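Long-range contact in endo-pectate lyase (Erwinia chrysanthemi, PDB 3B4N), which probably depolymerises polygalacturonate and methylated pectins by calcium-dependent eliminative cleavage, acting within the chain as an endo-lyase: residues 150-164 and 172-186. Residues are numbered along the deposited sequence; the frame is centred on the assembly and turned at random.
Sequences QKPLIILKNATVKNL and ADGIHCDSGNCTIEN. With ZN (zinc ion), chain F; ZN (zinc ion), chain E; ZN (zinc ion), chain D.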
loop_
_atom_site.group_PDB
_atom_site.type_symbol
_atom_site.label_atom_id
_atom_site.label_comp_id
_atom_site.label_asym_id
_atom_site.label_seq_id
_atom_site.Cartn_x
_atom_site.Cartn_y
_atom_site.Cartn_z
ATOM N N GLN A 150 15.681 -12.783 0.415
ATOM C CA GLN A 150 15.994 -11.529 1.080
ATOM C C GLN A 150 15.258 -11.517 2.414
ATOM O O GLN A 150 14.287 -12.247 2.600
ATOM C CB GLN A 150 15.595 -10.344 0.197
ATOM C CG GLN A 150 16.317 -10.404 -1.144
ATOM C CD GLN A 150 16.487 -9.057 -1.811
ATOM O OE1 GLN A 150 16.876 -8.081 -1.177
ATOM N NE2 GLN A 150 16.216 -9.006 -3.109
ATOM N N LYS A 151 15.738 -10.699 3.342
ATOM C CA LYS A 151 15.161 -10.632 4.674
ATOM C C LYS A 151 14.174 -9.495 4.854
ATOM O O LYS A 151 14.288 -8.454 4.210
ATOM C CB LYS A 151 16.277 -10.472 5.709
ATOM C CG LYS A 151 17.349 -11.549 5.637
ATOM C CD LYS A 151 18.509 -11.233 6.563
ATOM C CE LYS A 151 19.613 -12.273 6.416
ATOM N NZ LYS A 151 20.808 -11.944 7.239
ATOM N N PRO A 152 13.182 -9.688 5.734
ATOM C CA PRO A 152 12.203 -8.629 5.971
ATOM C C PRO A 152 12.899 -7.510 6.741
ATOM O O PRO A 152 13.816 -7.768 7.531
ATOM C CB PRO A 152 11.141 -9.325 6.816
ATOM C CG PRO A 152 11.947 -10.342 7.592
ATOM C CD PRO A 152 12.860 -10.894 6.516
ATOM N N LEU A 153 12.487 -6.275 6.492
ATOM C CA LEU A 153 13.050 -5.123 7.187
ATOM C C LEU A 153 12.391 -4.969 8.553
ATOM O O LEU A 153 13.028 -4.551 9.521
ATOM C CB LEU A 153 12.821 -3.852 6.380
ATOM C CG LEU A 153 13.553 -3.737 5.042
ATOM C CD1 LEU A 153 13.081 -2.499 4.309
ATOM C CD2 LEU A 153 15.058 -3.684 5.294
ATOM N N ILE A 154 11.103 -5.287 8.613
ATOM C CA ILE A 154 10.326 -5.194 9.840
ATOM C C ILE A 154 9.437 -6.419 9.925
ATOM O O ILE A 154 8.851 -6.834 8.918
ATOM C CB ILE A 154 9.406 -3.941 9.839
ATOM C CG1 ILE A 154 10.246 -2.664 9.779
ATOM C CG2 ILE A 154 8.486 -3.952 11.070
ATOM C CD1 ILE A 154 11.074 -2.405 11.027
ATOM N N ILE A 155 9.342 -6.998 11.116
ATOM C CA ILE A 155 8.498 -8.159 11.356
ATOM C C ILE A 155 7.461 -7.765 12.396
ATOM O O ILE A 155 7.798 -7.256 13.474
ATOM C CB ILE A 155 9.304 -9.357 11.891
ATOM C CG1 ILE A 155 10.317 -9.812 10.842
ATOM C CG2 ILE A 155 8.360 -10.503 12.241
ATOM C CD1 ILE A 155 11.219 -10.915 11.317
ATOM N N LEU A 156 6.199 -7.999 12.068
ATOM C CA LEU A 156 5.107 -7.668 12.962
ATOM C C LEU A 156 4.438 -8.951 13.447
ATOM O O LEU A 156 4.181 -9.867 12.666
ATOM C CB LEU A 156 4.077 -6.799 12.224
ATOM C CG LEU A 156 4.581 -5.506 11.580
ATOM C CD1 LEU A 156 3.448 -4.869 10.779
ATOM C CD2 LEU A 156 5.085 -4.546 12.659
ATOM N N LYS A 157 4.178 -9.026 14.747
ATOM C CA LYS A 157 3.487 -10.173 15.324
ATOM C C LYS A 157 2.334 -9.552 16.105
ATOM O O LYS A 157 2.523 -9.068 17.221
ATOM C CB LYS A 157 4.424 -10.961 16.245
ATOM C CG LYS A 157 5.503 -11.729 15.477
ATOM C CD LYS A 157 6.408 -12.537 16.406
ATOM C CE LYS A 157 5.625 -13.598 17.164
ATOM N NZ LYS A 157 4.893 -14.514 16.242
ATOM N N ASN A 158 1.152 -9.545 15.489
ATOM C CA ASN A 158 -0.050 -8.935 16.072
ATOM C C ASN A 158 0.327 -7.514 16.474
ATOM O O ASN A 158 0.012 -7.048 17.571
ATOM C CB ASN A 158 -0.539 -9.720 17.294
ATOM C CG ASN A 158 -1.958 -9.348 17.689
ATOM O OD1 ASN A 158 -2.218 -8.910 18.815
ATOM N ND2 ASN A 158 -2.889 -9.524 16.762
ATOM N N ALA A 159 0.987 -6.819 15.556
ATOM C CA ALA A 159 1.465 -5.470 15.806
ATOM C C ALA A 159 1.192 -4.502 14.665
ATOM O O ALA A 159 0.875 -4.902 13.543
ATOM C CB ALA A 159 2.964 -5.509 16.097
ATOM N N THR A 160 1.335 -3.219 14.969
ATOM C CA THR A 160 1.109 -2.161 13.996
ATOM C C THR A 160 2.341 -1.285 13.859
ATOM O O THR A 160 3.008 -0.978 14.848
ATOM C CB THR A 160 -0.071 -1.247 14.429
ATOM O OG1 THR A 160 -1.284 -2.003 14.419
ATOM C CG2 THR A 160 -0.216 -0.051 13.483
ATOM N N VAL A 161 2.664 -0.903 12.630
ATOM C CA VAL A 161 3.767 0.007 12.395
ATOM C C VAL A 161 3.196 1.146 11.554
ATOM O O VAL A 161 2.366 0.918 10.666
ATOM C CB VAL A 161 4.946 -0.668 11.652
ATOM C CG1 VAL A 161 4.513 -1.155 10.275
ATOM C CG2 VAL A 161 6.097 0.318 11.533
ATOM N N LYS A 162 3.582 2.376 11.861
ATOM C CA LYS A 162 3.081 3.496 11.077
ATOM C C LYS A 162 4.108 4.576 10.830
ATOM O O LYS A 162 5.077 4.713 11.581
ATOM C CB LYS A 162 1.828 4.099 11.719
ATOM C CG LYS A 162 1.981 4.593 13.134
ATOM C CD LYS A 162 0.605 4.981 13.680
ATOM C CE LYS A 162 0.660 5.476 15.106
ATOM N NZ LYS A 162 -0.721 5.754 15.608
ATOM N N ASN A 163 3.900 5.314 9.741
ATOM C CA ASN A 163 4.747 6.434 9.342
ATOM C C ASN A 163 6.189 6.003 9.121
ATOM O O ASN A 163 7.094 6.402 9.853
ATOM C CB ASN A 163 4.694 7.521 10.420
ATOM C CG ASN A 163 3.280 7.878 10.819
ATOM O OD1 ASN A 163 2.967 7.972 12.008
ATOM N ND2 ASN A 163 2.423 8.082 9.842
ATOM N N LEU A 164 6.406 5.201 8.088
ATOM C CA LEU A 164 7.736 4.690 7.796
ATOM C C LEU A 164 7.998 4.752 6.308
ATOM O O LEU A 164 7.092 4.540 5.512
ATOM C CB LEU A 164 7.831 3.239 8.272
ATOM C CG LEU A 164 9.124 2.452 8.022
ATOM C CD1 LEU A 164 10.262 3.026 8.865
ATOM C CD2 LEU A 164 8.892 0.987 8.384
ATOM N N ALA A 172 14.673 -4.781 0.339
ATOM C CA ALA A 172 14.795 -6.192 0.715
ATOM C C ALA A 172 13.473 -6.950 0.601
ATOM O O ALA A 172 12.870 -6.973 -0.476
ATOM C CB ALA A 172 15.371 -6.309 2.126
ATOM N N ASP A 173 13.014 -7.578 1.681
ATOM C CA ASP A 173 11.743 -8.297 1.615
ATOM C C ASP A 173 10.614 -7.577 2.359
ATOM O O ASP A 173 9.741 -8.204 2.964
ATOM C CB ASP A 173 11.869 -9.732 2.129
ATOM C CG ASP A 173 10.730 -10.606 1.652
ATOM O OD1 ASP A 173 10.394 -11.601 2.315
ATOM O OD2 ASP A 173 10.163 -10.293 0.588
ATOM N N GLY A 174 10.668 -6.252 2.338
ATOM C CA GLY A 174 9.611 -5.457 2.942
ATOM C C GLY A 174 9.215 -5.717 4.379
ATOM O O GLY A 174 10.064 -5.907 5.247
ATOM N N ILE A 175 7.909 -5.711 4.626
ATOM C CA ILE A 175 7.367 -5.893 5.970
ATOM C C ILE A 175 6.562 -7.176 6.096
ATOM O O ILE A 175 5.666 -7.424 5.299
ATOM C CB ILE A 175 6.453 -4.702 6.343
ATOM C CG1 ILE A 175 7.235 -3.393 6.192
ATOM C CG2 ILE A 175 5.897 -4.880 7.751
ATOM C CD1 ILE A 175 6.408 -2.135 6.453
ATOM N N HIS A 176 6.880 -7.992 7.100
ATOM C CA HIS A 176 6.166 -9.243 7.328
ATOM C C HIS A 176 5.152 -9.169 8.453
ATOM O O HIS A 176 5.437 -8.589 9.501
ATOM C CB HIS A 176 7.120 -10.368 7.740
ATOM C CG HIS A 176 7.873 -10.990 6.614
ATOM N ND1 HIS A 176 8.541 -12.187 6.754
ATOM C CD2 HIS A 176 8.098 -10.576 5.346
ATOM C CE1 HIS A 176 9.148 -12.484 5.618
ATOM N NE2 HIS A 176 8.896 -11.522 4.748
ATOM N N CYS A 177 3.970 -9.729 8.224
ATOM C CA CYS A 177 2.996 -9.870 9.294
ATOM C C CYS A 177 3.136 -11.372 9.543
ATOM O O CYS A 177 2.614 -12.190 8.783
ATOM C CB CYS A 177 1.581 -9.565 8.842
ATOM S SG CYS A 177 0.355 -9.945 10.142
ATOM N N ASP A 178 3.855 -11.748 10.595
ATOM C CA ASP A 178 4.080 -13.166 10.845
ATOM C C ASP A 178 3.178 -13.902 11.828
ATOM O O ASP A 178 3.346 -15.102 12.063
ATOM C CB ASP A 178 5.556 -13.378 11.183
ATOM C CG ASP A 178 6.449 -13.256 9.950
ATOM O OD1 ASP A 178 7.659 -13.040 10.113
ATOM O OD2 ASP A 178 5.934 -13.376 8.814
ATOM N N SER A 179 2.214 -13.190 12.398
ATOM C CA SER A 179 1.258 -13.803 13.307
ATOM C C SER A 179 0.208 -12.780 13.690
ATOM O O SER A 179 0.467 -11.578 13.684
ATOM C CB SER A 179 1.945 -14.342 14.571
ATOM O OG SER A 179 2.295 -13.300 15.458
ATOM N N GLY A 180 -0.986 -13.271 13.993
ATOM C CA GLY A 180 -2.071 -12.405 14.397
ATOM C C GLY A 180 -2.503 -11.318 13.442
ATOM O O GLY A 180 -2.456 -11.476 12.225
ATOM N N ASN A 181 -2.926 -10.201 14.018
ATOM C CA ASN A 181 -3.427 -9.080 13.242
ATOM C C ASN A 181 -2.459 -7.932 13.201
ATOM O O ASN A 181 -2.138 -7.330 14.231
ATOM C CB ASN A 181 -4.749 -8.634 13.829
ATOM C CG ASN A 181 -5.693 -9.787 13.990
ATOM O OD1 ASN A 181 -5.918 -10.554 13.046
ATOM N ND2 ASN A 181 -6.245 -9.939 15.187
ATOM N N CYS A 182 -2.004 -7.620 11.996
ATOM C CA CYS A 182 -1.047 -6.557 11.812
ATOM C C CYS A 182 -1.598 -5.445 10.946
ATOM O O CYS A 182 -2.386 -5.680 10.028
ATOM C CB CYS A 182 0.204 -7.083 11.128
ATOM S SG CYS A 182 0.872 -8.684 11.685
ATOM N N THR A 183 -1.175 -4.233 11.251
ATOM C CA THR A 183 -1.578 -3.078 10.475
ATOM C C THR A 183 -0.324 -2.336 10.032
ATOM O O THR A 183 0.599 -2.101 10.819
ATOM C CB THR A 183 -2.505 -2.154 11.288
ATOM O OG1 THR A 183 -3.744 -2.835 11.523
ATOM C CG2 THR A 183 -2.792 -0.875 10.525
ATOM N N ILE A 184 -0.286 -2.013 8.744
ATOM C CA ILE A 184 0.827 -1.299 8.127
ATOM C C ILE A 184 0.162 -0.003 7.682
ATOM O O ILE A 184 -0.538 0.055 6.670
ATOM C CB ILE A 184 1.396 -2.141 6.967
ATOM C CG1 ILE A 184 1.928 -3.469 7.529
ATOM C CG2 ILE A 184 2.471 -1.367 6.233
ATOM C CD1 ILE A 184 2.399 -4.460 6.457
ATOM N N GLU A 185 0.392 1.037 8.475
ATOM C CA GLU A 185 -0.269 2.322 8.312
ATOM C C GLU A 185 0.641 3.456 7.875
ATOM O O GLU A 185 1.610 3.779 8.547
ATOM C CB GLU A 185 -0.937 2.640 9.653
ATOM C CG GLU A 185 -1.759 3.895 9.728
ATOM C CD GLU A 185 -2.507 3.988 11.044
ATOM O OE1 GLU A 185 -3.265 4.962 11.232
ATOM O OE2 GLU A 185 -2.341 3.085 11.898
ATOM N N ASN A 186 0.302 4.073 6.755
ATOM C CA ASN A 186 1.094 5.159 6.194
ATOM C C ASN A 186 2.566 4.811 6.016
ATOM O O ASN A 186 3.451 5.445 6.591
ATOM C CB ASN A 186 0.969 6.435 7.023
ATOM C CG ASN A 186 1.497 7.638 6.274
ATOM O OD1 ASN A 186 1.335 7.728 5.051
ATOM N ND2 ASN A 186 2.124 8.568 6.987
HETATM ZN ZN ZN F . 8.946 -12.575 2.891
HETATM ZN ZN ZN E . 8.721 -13.397 8.455
HETATM ZN ZN ZN D . 8.677 -11.359 -0.227
HETATM O O HOH W 1 -2.089 -4.833 15.092
HETATM O O HOH W 2 8.451 -15.211 7.621
HETATM O O HOH W 3 7.567 -12.313 0.890
HETATM O O HOH W 4 9.611 -12.840 -1.098
#
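Ile154, Ile155 and Leu156 bridge in parallel to Ile175, His176 and Cys177, as Thr160, Val161 and Lys162 do to Thr183, Ile184 and Glu185, so 150-164 and 172-186 are neighbouring parts of successive coils in a right-handed parallel beta-helix. The strand pair 160-162 and 181-185 runs almost exactly parallel, whereas 154-157 and 175-179 diverge more.

Backbone hydrogen bonds link both strand pairs; Glu185 N to Val161 O, at 3.0 Å, is nearly straight, with an N-H...O angle of 174°. At the corner between the two ladders, Asn158 N donates a hydrogen bond to Ser179 O (2.8 Å).

Inside the coil the contact is apolar. Leu156 CD1 lies 3.9 Å from both Ile175 CG2 and Ile184 CG1, and Leu156 CB rests against Cys182 SG, which forms a disulfide with Cys177 SG within 172-186.

Outside, Thr160 lies beside Thr183, and 172-186 supplies zinc ligands on which 150-164 packs. The His176 imidazole bridges two zinc ions, through ND1 to the one shared with Asp178 OD1 and through NE2 to the one shared with Asp173 OD1. Asp173 OD2 binds a third, to which Asp195 also contributes. With CG anti to the backbone N (chi1 -161°), the Asp173 carboxylate is set between two zincs, OD1 in plane at the His176 ring edge. Ile155 CG2 approaches Asp178 OD1 to 3.4 Å. Pro152 covers one imidazole face by a CH-pi contact: its CB sits 3.6 Å from the His176 ring centroid, 9° off the ring normal.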